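Cellulase (Uncultured bacterium, PDB 3WX5) hydrolyses internal beta-1,4-glucosidic bonds of cellulose, as a glycoside hydrolase family 12 endoglucanase. Local coordinates at residues L94-V98 with E99-R103; F173-W176 with D177-I181; L146-R149 with G150-P154. One frame throughout, in Å; residues are numbered along the deposited sequence.

The three contacts are local turns of one beta-sandwich: a crossing between sheets, a hairpin tip and a loop after a strand. In family 12 enzymes the larger, curved sheet lines the substrate cleft, and all three contacts reach that sheet. Interactions 2 and 3 meet directly: Tyr180 OH lies 3.4 Å from Pro154 CA, although their centres are about 19 Å apart, and strands 179-185 and 140-149 are neighbours in the sheet. Interaction 1 stands apart, its nearest atoms about 10 Å from interaction 2 and about 17 Å from interaction 3, which lies on the opposite side of the chain's centre. In interaction 1 the chain leaves the curved sheet for the other one.

Interaction 1 (L94-V98 with E99-R103); sequences LPLRV and EAISR
Leu96 carries its CG anti to the backbone N (chi1 179°), while Ile101 turns CG1 away from its own carbonyl carbon (chi1 -60°). These two choices bring the branches together, with Leu96 CD2 settling 3.7 Å from Ile101 CG1. Leu96 CD2 also lies 3.5 Å from Ala100 O, and the other methyl of Leu96, CD1, reaches Ala100 CB at 4.0 Å.

Behind these side chains the backbone folds tightly. Ala100 N donates to Arg97 O at 2.8 Å, and Ile101 N to Val98 O at 3.2 Å. A water gives its hydrogens to Val98 O and Ile101 O, tying the turn to the start of the next strand.

Arg97 and Glu99 lie side by side and point the same way, but Glu99 OE2 is 4.2 Å from Arg97 NE and well out of the guanidinium plane. Any attraction is probably of charge alone, since no N-H points at the oxygen; Arg97 NE bonds instead to Thr213 O. Val98 packs on Ile201 and Val205 of helix 197-206. The whole is a 3-10 turn joining strand 96-97 of one sheet to strand 101-111 of the other, a connection between the two layers of the family 12 beta-sandwich.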
loop_
_atom_site.group_PDB
_atom_site.type_symbol
_atom_site.label_atom_id
_atom_site.label_comp_id
_atom_site.label_asym_id
_atom_site.label_seq_id
_atom_site.Cartn_x
_atom_site.Cartn_y
_atom_site.Cartn_z
ATOM N N LEU A 94 15.880 -0.753 1.880
ATOM C CA LEU A 94 15.339 0.578 2.163
ATOM C C LEU A 94 15.701 1.022 3.585
ATOM O O LEU A 94 15.977 0.179 4.439
ATOM C CB LEU A 94 13.815 0.599 1.957
ATOM C CG LEU A 94 13.299 0.126 0.590
ATOM C CD1 LEU A 94 11.763 -0.094 0.676
ATOM C CD2 LEU A 94 13.629 1.144 -0.505
ATOM N N PRO A 95 15.676 2.339 3.855
ATOM C CA PRO A 95 15.267 3.362 2.902
ATOM C C PRO A 95 16.369 3.670 1.879
ATOM O O PRO A 95 17.554 3.417 2.123
ATOM C CB PRO A 95 14.977 4.582 3.788
ATOM C CG PRO A 95 15.826 4.392 4.978
ATOM C CD PRO A 95 15.844 2.893 5.215
ATOM N N LEU A 96 15.956 4.149 0.715
ATOM C CA LEU A 96 16.860 4.428 -0.390
ATOM C C LEU A 96 16.350 5.687 -1.058
ATOM O O LEU A 96 15.135 5.837 -1.267
ATOM C CB LEU A 96 16.827 3.284 -1.390
ATOM C CG LEU A 96 17.717 3.461 -2.626
ATOM C CD1 LEU A 96 19.201 3.431 -2.217
ATOM C CD2 LEU A 96 17.431 2.358 -3.643
ATOM N N ARG A 97 17.259 6.600 -1.388
ATOM C CA ARG A 97 16.841 7.866 -1.964
ATOM C C ARG A 97 16.168 7.631 -3.308
ATOM O O ARG A 97 16.619 6.797 -4.096
ATOM C CB ARG A 97 18.055 8.780 -2.143
ATOM C CG ARG A 97 17.864 10.069 -1.442
ATOM C CD ARG A 97 19.141 10.849 -1.287
ATOM N NE ARG A 97 18.903 11.956 -0.366
ATOM C CZ ARG A 97 19.874 12.575 0.280
ATOM N NH1 ARG A 97 21.125 12.212 0.046
ATOM N NH2 ARG A 97 19.593 13.559 1.130
ATOM N N VAL A 98 15.152 8.427 -3.610
ATOM C CA VAL A 98 14.478 8.285 -4.895
ATOM C C VAL A 98 15.426 8.402 -6.079
ATOM O O VAL A 98 15.379 7.586 -7.006
ATOM C CB VAL A 98 13.311 9.267 -5.031
ATOM C CG1 VAL A 98 12.817 9.349 -6.492
ATOM C CG2 VAL A 98 12.191 8.877 -4.072
ATOM N N GLU A 99 16.379 9.336 -6.000
ATOM C CA GLU A 99 17.303 9.529 -7.135
ATOM C C GLU A 99 18.291 8.332 -7.252
ATOM O O GLU A 99 18.944 8.154 -8.283
ATOM C CB GLU A 99 18.066 10.852 -6.953
ATOM C CG GLU A 99 18.920 10.860 -5.690
ATOM C CD GLU A 99 19.670 12.182 -5.443
ATOM O OE1 GLU A 99 19.815 13.018 -6.378
ATOM O OE2 GLU A 99 20.149 12.361 -4.305
ATOM N N ALA A 100 18.378 7.536 -6.188
ATOM C CA ALA A 100 19.293 6.397 -6.097
ATOM C C ALA A 100 18.576 5.053 -6.369
ATOM O O ALA A 100 19.165 3.986 -6.249
ATOM C CB ALA A 100 19.959 6.378 -4.736
ATOM N N ILE A 101 17.312 5.108 -6.773
ATOM C CA ILE A 101 16.617 3.886 -7.201
ATOM C C ILE A 101 16.849 3.668 -8.700
ATOM O O ILE A 101 16.593 4.583 -9.485
ATOM C CB ILE A 101 15.098 3.994 -6.966
ATOM C CG1 ILE A 101 14.797 4.212 -5.470
ATOM C CG2 ILE A 101 14.365 2.754 -7.522
ATOM C CD1 ILE A 101 13.303 4.506 -5.186
ATOM N N SER A 102 17.294 2.474 -9.102
ATOM C CA SER A 102 17.362 2.149 -10.544
ATOM C C SER A 102 16.082 1.509 -11.062
ATOM O O SER A 102 15.550 1.937 -12.077
ATOM C CB SER A 102 18.555 1.264 -10.917
ATOM O OG SER A 102 18.510 0.034 -10.222
ATOM N N ARG A 103 15.579 0.507 -10.342
ATOM C CA ARG A 103 14.366 -0.216 -10.757
ATOM C C ARG A 103 13.526 -0.593 -9.541
ATOM O O ARG A 103 14.062 -0.980 -8.499
ATOM C CB ARG A 103 14.718 -1.500 -11.519
ATOM C CG ARG A 103 15.218 -1.263 -12.953
ATOM C CD ARG A 103 15.699 -2.586 -13.619
ATOM N NE ARG A 103 17.087 -2.929 -13.266
ATOM C CZ ARG A 103 17.735 -4.032 -13.654
ATOM N NH1 ARG A 103 17.127 -4.945 -14.404
ATOM N NH2 ARG A 103 18.993 -4.237 -13.272
HETATM O O HOH W 1 15.845 7.594 -9.720
#

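Interaction 2 (F173-W176 with D177-I181); sequences FADW and DWNYI
Trp176, Trp178 and Tyr180 build the aromatic cluster at the tip of this hairpin. Trp176 turns its edge toward the face of Trp178 in an offset edge-to-face pair: the planes stand at 75°, and Trp176 CE3 comes within 3.6 Å of Trp178 CZ2. Against Tyr180 the same indole leans more nearly flat but still obliquely, with Trp176 CZ3 3.5 Å from Tyr180 CD1 and the two side chains running alongside each other. The methyl of Ala174 sits over one face of the Trp176 ring, toward its rim. Trp176 reaches this place because its CG lies beside the backbone N (chi1 -67°), which swings the indole back over the strand pair.

Backbone bonds hold the segments that carry these rings. Ala174 and Tyr180 form an antiparallel hydrogen-bonded pair, Ala174 N to Tyr180 O and Tyr180 N to Ala174 O both measuring 2.9 Å. Nearer the tip a third bond, Trp176 N to Trp178 O at 3.0 Å, is more bent and closes the turn.

Phe173, Asp175, Asn179 and Ile181 occupy the other face of the hairpin. There the edge of the Phe173 ring meets Asn179 CB, its CE1 atom lying 3.9 Å away, and Ile181 CG1 comes near the same ring at its edge.

Farther out, Trp178 NE1 bonds Glu141 OE1 and Tyr180 OH bonds Gly155 N, while the Phe173 ring stacks with Tyr209. Through backbone bonds of Phe173 with Asn157 and Ile181 with Glu141, strand 167-175 pairs with strand 157-164 on one side, and strand 179-185 runs parallel to strand 140-149 on the other.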
loop_
_atom_site.group_PDB
_atom_site.type_symbol
_atom_site.label_atom_id
_atom_site.label_comp_id
_atom_site.label_asym_id
_atom_site.label_seq_id
_atom_site.Cartn_x
_atom_site.Cartn_y
_atom_site.Cartn_z
ATOM N N PHE A 173 -4.161 14.436 -6.239
ATOM C CA PHE A 173 -3.128 15.056 -5.409
ATOM C C PHE A 173 -3.776 15.756 -4.215
ATOM O O PHE A 173 -4.742 16.498 -4.394
ATOM C CB PHE A 173 -2.326 16.099 -6.217
ATOM C CG PHE A 173 -1.318 16.860 -5.387
ATOM C CD1 PHE A 173 -0.290 16.186 -4.750
ATOM C CD2 PHE A 173 -1.490 18.212 -5.127
ATOM C CE1 PHE A 173 0.614 16.856 -3.942
ATOM C CE2 PHE A 173 -0.591 18.894 -4.325
ATOM C CZ PHE A 173 0.448 18.201 -3.710
ATOM N N ALA A 174 -3.257 15.530 -3.006
ATOM C CA ALA A 174 -3.606 16.405 -1.888
ATOM C C ALA A 174 -2.357 16.945 -1.231
ATOM O O ALA A 174 -1.447 16.189 -0.899
ATOM C CB ALA A 174 -4.448 15.649 -0.834
ATOM N N ASP A 175 -2.452 18.192 -0.792
ATOM C CA ASP A 175 -1.373 18.816 -0.056
ATOM C C ASP A 175 -1.695 18.795 1.454
ATOM O O ASP A 175 -2.365 19.693 1.976
ATOM C CB ASP A 175 -1.192 20.245 -0.589
ATOM C CG ASP A 175 -0.095 20.989 0.124
ATOM O OD1 ASP A 175 0.673 20.352 0.877
ATOM O OD2 ASP A 175 -0.021 22.217 -0.068
ATOM N N TRP A 176 -1.193 17.770 2.146
ATOM C CA TRP A 176 -1.480 17.575 3.555
ATOM C C TRP A 176 -0.176 17.768 4.339
ATOM O O TRP A 176 0.696 18.500 3.899
ATOM C CB TRP A 176 -2.050 16.163 3.781
ATOM C CG TRP A 176 -3.433 15.907 3.167
ATOM C CD1 TRP A 176 -4.390 16.831 2.852
ATOM C CD2 TRP A 176 -3.989 14.628 2.844
ATOM N NE1 TRP A 176 -5.497 16.201 2.306
ATOM C CE2 TRP A 176 -5.262 14.852 2.272
ATOM C CE3 TRP A 176 -3.483 13.329 2.866
ATOM C CZ2 TRP A 176 -6.097 13.807 1.885
ATOM C CZ3 TRP A 176 -4.289 12.290 2.436
ATOM C CH2 TRP A 176 -5.581 12.538 1.937
ATOM N N ASP A 177 -0.062 17.188 5.526
ATOM C CA ASP A 177 1.246 17.231 6.223
ATOM C C ASP A 177 2.334 16.547 5.397
ATOM O O ASP A 177 3.546 16.787 5.600
ATOM C CB ASP A 177 1.185 16.573 7.619
ATOM C CG ASP A 177 0.656 17.523 8.695
ATOM O OD1 ASP A 177 0.498 18.722 8.401
ATOM O OD2 ASP A 177 0.375 17.066 9.828
ATOM N N TRP A 178 1.898 15.598 4.581
ATOM C CA TRP A 178 2.728 15.004 3.534
ATOM C C TRP A 178 2.022 15.211 2.202
ATOM O O TRP A 178 0.859 15.576 2.179
ATOM C CB TRP A 178 2.911 13.499 3.816
ATOM C CG TRP A 178 1.602 12.689 3.796
ATOM C CD1 TRP A 178 1.183 11.850 2.814
ATOM C CD2 TRP A 178 0.619 12.595 4.847
ATOM N NE1 TRP A 178 -0.039 11.266 3.157
ATOM C CE2 TRP A 178 -0.412 11.740 4.387
ATOM C CE3 TRP A 178 0.513 13.154 6.135
ATOM C CZ2 TRP A 178 -1.524 11.418 5.171
ATOM C CZ3 TRP A 178 -0.616 12.879 6.891
ATOM C CH2 TRP A 178 -1.611 12.000 6.418
ATOM N N ASN A 179 2.733 15.039 1.089
ATOM C CA ASN A 179 2.075 15.120 -0.205
ATOM C C ASN A 179 1.454 13.765 -0.492
ATOM O O ASN A 179 2.130 12.738 -0.432
ATOM C CB ASN A 179 3.086 15.432 -1.323
ATOM C CG ASN A 179 3.564 16.883 -1.334
ATOM O OD1 ASN A 179 4.547 17.213 -2.029
ATOM N ND2 ASN A 179 2.840 17.771 -0.646
ATOM N N TYR A 180 0.175 13.769 -0.867
ATOM C CA TYR A 180 -0.547 12.536 -1.175
ATOM C C TYR A 180 -0.773 12.479 -2.670
ATOM O O TYR A 180 -1.344 13.409 -3.249
ATOM C CB TYR A 180 -1.896 12.558 -0.474
ATOM C CG TYR A 180 -2.889 11.488 -0.900
ATOM C CD1 TYR A 180 -3.004 10.303 -0.182
ATOM C CD2 TYR A 180 -3.844 11.758 -1.879
ATOM C CE1 TYR A 180 -3.971 9.326 -0.509
ATOM C CE2 TYR A 180 -4.841 10.781 -2.229
ATOM C CZ TYR A 180 -4.904 9.590 -1.517
ATOM O OH TYR A 180 -5.926 8.690 -1.762
ATOM N N ILE A 181 -0.270 11.433 -3.311
ATOM C CA ILE A 181 -0.509 11.241 -4.738
ATOM C C ILE A 181 -1.154 9.882 -4.952
ATOM O O ILE A 181 -0.658 8.875 -4.460
ATOM C CB ILE A 181 0.796 11.270 -5.589
ATOM C CG1 ILE A 181 1.754 12.391 -5.124
ATOM C CG2 ILE A 181 0.420 11.504 -7.055
ATOM C CD1 ILE A 181 2.874 11.906 -4.182
#

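Interaction 3 (L146-R149 with G150-P154); sequences LNWR and GNVMP
Trp148 and Val152 touch across the bend that ends strand 140-149, and their meeting is a narrow one. The tryptophan directs its CB toward the loop, and Val152 CG2 stands 3.9 Å from that Trp148 CB. The methyl lies oblique to the indole, so the touch is made chiefly at the base of the tryptophan side chain. With chi1 at 62°, Trp148 leads its indole away from Val152, and CB is left as the touching atom.

The valine is turned so that both methyls also border the backbone: CG1 is 3.9 Å from Arg149 O, and CG2 is 4.0 Å from that same Arg149 O. Both methyls lie against one side of the carbonyl oxygen, and no hydrogen bond joins the two segments. Arg149 directs its CB away from the loop, so Trp148 and Arg149 diverge as successive residues of a strand do. The arginine chain is extended from CG to NE.

Two residues make the bend. Gly150 has phi 99°, a positive value easily held where there is no side chain, and Asn151 follows with phi 60° in the left-handed region. Together they reverse the chain enough for Val152 to come back beside Trp148.

Arginines outside the loop secure it: Arg184 makes a cation-pi contact with Trp148 and donates from NH2 to Val152 O, while Arg117 NH2 bonds Gly150 O. Upstream, Leu146 and Asn147 both face Ala120 of strand 117-127, a classic beta bulge. The arrangement is a loop linking strands 140-149 and 157-164 of the curved sheet in this family 12 sandwich.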
loop_
_atom_site.group_PDB
_atom_site.type_symbol
_atom_site.label_atom_id
_atom_site.label_comp_id
_atom_site.label_asym_id
_atom_site.label_seq_id
_atom_site.Cartn_x
_atom_site.Cartn_y
_atom_site.Cartn_z
ATOM N N LEU A 146 -6.000 -0.298 -7.643
ATOM C CA LEU A 146 -6.201 -1.301 -8.692
ATOM C C LEU A 146 -7.650 -1.752 -8.806
ATOM O O LEU A 146 -8.101 -2.175 -9.879
ATOM C CB LEU A 146 -5.320 -2.530 -8.425
ATOM C CG LEU A 146 -3.824 -2.200 -8.350
ATOM C CD1 LEU A 146 -3.068 -3.434 -7.913
ATOM C CD2 LEU A 146 -3.298 -1.672 -9.718
ATOM N N ASN A 147 -8.386 -1.652 -7.702
ATOM C CA ASN A 147 -9.756 -2.172 -7.647
ATOM C C ASN A 147 -10.440 -1.566 -6.399
ATOM O O ASN A 147 -9.787 -0.952 -5.559
ATOM C CB ASN A 147 -9.727 -3.723 -7.580
ATOM C CG ASN A 147 -10.922 -4.375 -8.270
ATOM O OD1 ASN A 147 -10.798 -5.421 -8.958
ATOM N ND2 ASN A 147 -12.089 -3.788 -8.080
ATOM N N TRP A 148 -11.762 -1.594 -6.362
ATOM C CA TRP A 148 -12.507 -0.892 -5.301
ATOM C C TRP A 148 -13.989 -1.205 -5.443
ATOM O O TRP A 148 -14.412 -1.794 -6.436
ATOM C CB TRP A 148 -12.309 0.631 -5.414
ATOM C CG TRP A 148 -12.834 1.183 -6.716
ATOM C CD1 TRP A 148 -14.136 1.541 -7.004
ATOM C CD2 TRP A 148 -12.080 1.424 -7.903
ATOM N NE1 TRP A 148 -14.226 1.995 -8.301
ATOM C CE2 TRP A 148 -12.984 1.905 -8.885
ATOM C CE3 TRP A 148 -10.735 1.235 -8.252
ATOM C CZ2 TRP A 148 -12.587 2.186 -10.189
ATOM C CZ3 TRP A 148 -10.341 1.497 -9.558
ATOM C CH2 TRP A 148 -11.278 1.958 -10.516
ATOM N N ARG A 149 -14.766 -0.801 -4.441
ATOM C CA ARG A 149 -16.201 -0.917 -4.513
ATOM C C ARG A 149 -16.790 0.228 -3.749
ATOM O O ARG A 149 -16.253 0.610 -2.727
ATOM C CB ARG A 149 -16.656 -2.236 -3.896
ATOM C CG ARG A 149 -18.160 -2.410 -3.960
ATOM C CD ARG A 149 -18.596 -3.735 -3.335
ATOM N NE ARG A 149 -20.038 -3.741 -3.080
ATOM C CZ ARG A 149 -20.941 -4.132 -3.971
ATOM N NH1 ARG A 149 -20.544 -4.573 -5.170
ATOM N NH2 ARG A 149 -22.236 -4.113 -3.652
ATOM N N GLY A 150 -17.890 0.787 -4.252
ATOM C CA GLY A 150 -18.701 1.693 -3.450
ATOM C C GLY A 150 -18.461 3.163 -3.710
ATOM O O GLY A 150 -18.832 4.004 -2.901
ATOM N N ASN A 151 -17.859 3.494 -4.852
ATOM C CA ASN A 151 -17.605 4.902 -5.204
ATOM C C ASN A 151 -16.719 5.628 -4.212
ATOM O O ASN A 151 -16.835 6.839 -4.062
ATOM C CB ASN A 151 -18.918 5.714 -5.413
ATOM C CG ASN A 151 -18.712 6.935 -6.331
ATOM O OD1 ASN A 151 -18.054 6.829 -7.363
ATOM N ND2 ASN A 151 -19.320 8.065 -5.988
ATOM N N VAL A 152 -15.816 4.901 -3.552
ATOM C CA VAL A 152 -14.813 5.521 -2.700
ATOM C C VAL A 152 -13.876 6.365 -3.573
ATOM O O VAL A 152 -13.715 6.057 -4.748
ATOM C CB VAL A 152 -14.031 4.437 -1.910
ATOM C CG1 VAL A 152 -14.953 3.766 -0.884
ATOM C CG2 VAL A 152 -13.430 3.391 -2.868
ATOM N N MET A 153 -13.338 7.464 -3.035
ATOM C CA MET A 153 -12.584 8.452 -3.839
ATOM C C MET A 153 -11.211 8.627 -3.171
ATOM O O MET A 153 -11.120 8.590 -1.957
ATOM C CB MET A 153 -13.295 9.818 -3.823
ATOM C CG MET A 153 -14.495 9.923 -4.770
ATOM S SD MET A 153 -14.038 9.562 -6.489
ATOM C CE MET A 153 -15.523 8.731 -7.088
ATOM N N PRO A 154 -10.153 8.852 -3.970
ATOM C CA PRO A 154 -8.873 9.317 -3.428
ATOM C C PRO A 154 -9.017 10.665 -2.728
ATOM O O PRO A 154 -9.972 11.427 -3.007
ATOM C CB PRO A 154 -8.023 9.480 -4.692
ATOM C CG PRO A 154 -8.554 8.435 -5.606
ATOM C CD PRO A 154 -10.045 8.575 -5.409
#